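Local coordinates for WbbZ protein (Klebsiella pneumoniae subsp. pneumoniae NTUH-K2044, PDB 6X1L) that is functionally uncharacterised but probably transfers pyruvyl groups to a polysaccharide, at residues I101-I106 and D148-Y153. Sequence-based numbering, arbitrary orientation.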
loop_
_atom_site.group_PDB
_atom_site.type_symbol
_atom_site.label_atom_id
_atom_site.label_comp_id
_atom_site.label_asym_id
_atom_site.label_seq_id
_atom_site.Cartn_x
_atom_site.Cartn_y
_atom_site.Cartn_z
ATOM N N ILE A 101 16.630 15.768 15.282
ATOM C CA ILE A 101 16.279 15.525 13.890
ATOM C C ILE A 101 16.953 14.226 13.465
ATOM O O ILE A 101 18.179 14.160 13.354
ATOM C CB ILE A 101 16.693 16.696 12.991
ATOM C CG1 ILE A 101 15.937 17.963 13.399
ATOM C CG2 ILE A 101 16.439 16.359 11.528
ATOM C CD1 ILE A 101 16.238 19.167 12.534
HETATM N N MSE A 102 16.151 13.188 13.241
HETATM C CA MSE A 102 16.666 11.887 12.812
HETATM C C MSE A 102 17.313 12.021 11.422
HETATM O O MSE A 102 17.044 13.001 10.726
HETATM C CB MSE A 102 15.531 10.854 12.838
HETATM C CG MSE A 102 14.957 10.646 14.237
HETATM SE SE MSE A 102 16.244 9.888 15.524
HETATM C CE MSE A 102 15.888 7.995 15.141
ATOM N N PRO A 103 18.181 11.054 11.028
ATOM C CA PRO A 103 19.015 11.238 9.825
ATOM C C PRO A 103 18.291 11.831 8.626
ATOM O O PRO A 103 17.389 11.205 8.055
ATOM C CB PRO A 103 19.502 9.816 9.530
ATOM C CG PRO A 103 19.621 9.206 10.885
ATOM C CD PRO A 103 18.476 9.767 11.693
ATOM N N SER A 104 18.694 13.038 8.230
ATOM C CA SER A 104 17.920 13.826 7.283
ATOM C C SER A 104 18.820 14.487 6.248
ATOM O O SER A 104 20.030 14.649 6.441
ATOM C CB SER A 104 17.092 14.900 8.000
ATOM O OG SER A 104 16.085 14.310 8.806
ATOM N N THR A 105 18.192 14.864 5.137
ATOM C CA THR A 105 18.788 15.718 4.120
ATOM C C THR A 105 18.178 17.104 4.278
ATOM O O THR A 105 16.953 17.256 4.225
ATOM C CB THR A 105 18.535 15.166 2.714
ATOM O OG1 THR A 105 19.378 14.027 2.483
ATOM C CG2 THR A 105 18.814 16.224 1.653
ATOM N N ILE A 106 19.029 18.104 4.497
ATOM C CA ILE A 106 18.601 19.466 4.796
ATOM C C ILE A 106 19.239 20.401 3.779
ATOM O O ILE A 106 20.438 20.293 3.497
ATOM C CB ILE A 106 18.986 19.873 6.230
ATOM C CG1 ILE A 106 18.355 18.917 7.244
ATOM C CG2 ILE A 106 18.571 21.307 6.514
ATOM C CD1 ILE A 106 18.814 19.158 8.664
ATOM N N ASP A 148 23.904 6.808 8.440
ATOM C CA ASP A 148 23.072 6.362 7.331
ATOM C C ASP A 148 21.610 6.737 7.542
ATOM O O ASP A 148 21.121 6.824 8.672
ATOM C CB ASP A 148 23.190 4.848 7.152
ATOM C CG ASP A 148 24.516 4.433 6.549
ATOM O OD1 ASP A 148 24.973 5.099 5.596
ATOM O OD2 ASP A 148 25.103 3.442 7.033
ATOM N N ASP A 149 20.913 6.966 6.428
ATOM C CA ASP A 149 19.457 7.042 6.441
ATOM C C ASP A 149 18.884 5.881 7.244
ATOM O O ASP A 149 19.447 4.782 7.270
ATOM C CB ASP A 149 18.917 7.020 5.007
ATOM C CG ASP A 149 17.393 7.092 4.944
ATOM O OD1 ASP A 149 16.839 8.215 4.953
ATOM O OD2 ASP A 149 16.747 6.024 4.879
HETATM N N MSE A 150 17.771 6.136 7.927
HETATM C CA MSE A 150 17.165 5.134 8.803
HETATM C C MSE A 150 16.858 3.818 8.081
HETATM O O MSE A 150 16.963 2.743 8.678
HETATM C CB MSE A 150 15.878 5.670 9.437
HETATM C CG MSE A 150 16.072 6.799 10.434
HETATM SE SE MSE A 150 17.268 6.339 11.910
HETATM C CE MSE A 150 16.234 4.914 12.744
ATOM N N ALA A 151 16.502 3.900 6.794
ATOM C CA ALA A 151 16.080 2.702 6.068
ATOM C C ALA A 151 17.153 1.623 6.047
ATOM O O ALA A 151 16.827 0.444 5.887
ATOM C CB ALA A 151 15.671 3.055 4.637
ATOM N N PHE A 152 18.425 1.982 6.226
ATOM C CA PHE A 152 19.426 0.929 6.328
ATOM C C PHE A 152 19.283 0.126 7.615
ATOM O O PHE A 152 19.835 -0.976 7.703
ATOM C CB PHE A 152 20.826 1.532 6.182
ATOM C CG PHE A 152 21.069 2.134 4.823
ATOM C CD1 PHE A 152 21.481 1.340 3.760
ATOM C CD2 PHE A 152 20.840 3.480 4.596
ATOM C CE1 PHE A 152 21.680 1.881 2.502
ATOM C CE2 PHE A 152 21.042 4.032 3.340
ATOM C CZ PHE A 152 21.461 3.229 2.291
ATOM N N TYR A 153 18.518 0.626 8.589
ATOM C CA TYR A 153 18.198 -0.115 9.806
ATOM C C TYR A 153 17.011 -1.058 9.641
ATOM O O TYR A 153 16.616 -1.697 10.621
ATOM C CB TYR A 153 17.892 0.844 10.961
ATOM C CG TYR A 153 19.111 1.360 11.695
ATOM C CD1 TYR A 153 19.646 0.655 12.767
ATOM C CD2 TYR A 153 19.713 2.555 11.327
ATOM C CE1 TYR A 153 20.756 1.121 13.447
ATOM C CE2 TYR A 153 20.824 3.031 12.001
ATOM C CZ TYR A 153 21.338 2.308 13.059
ATOM O OH TYR A 153 22.443 2.774 13.733
HETATM O O HOH W 1 16.414 8.657 7.547
#
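Pro-103 and Met-150, a selenomethionine, make the main apolar contact, the selenium SE of Met-150 lying 3.6 Å from CD of Pro-103 and nearly as close to its CG. Met-102, also selenomethionine, adds its methyl CE, 3.9 Å from the same SE. The chain of Met-150 is bent at chi2 and again at chi3 (-64°), which turns its CE to within 3.9 Å of CE of Met-102. Such flexible, unbranched chains can follow the contours of their neighbours, among them Phe-11 of helix 6-21, which touches both. The rigid ring of Pro-103 suits the corner that the chain turns there; its CB also packs 3.5 Å from the carbonyl O of Asp-148.

No direct hydrogen bond joins the segments, and a water bridges them instead. It donates to O of Pro-103 at 2.8 Å, accepts from N of Met-150 at 2.9 Å, and donates weakly to OD1 of Asp-149.

Asp-149 suits the start of the 3-10 segment 150-153, since its OD2 takes the amide N of Ala-151 at 2.9 Å, from above the carboxylate plane, in an Asx turn. The same carboxylate meets Arg-125 in a salt bridge through OD1 and His-229 through OD2. The corner at Pro-103 thus meets the linker between the two sheets of a GT-B-like fold through apolar packing, and their polar link depends on a single water.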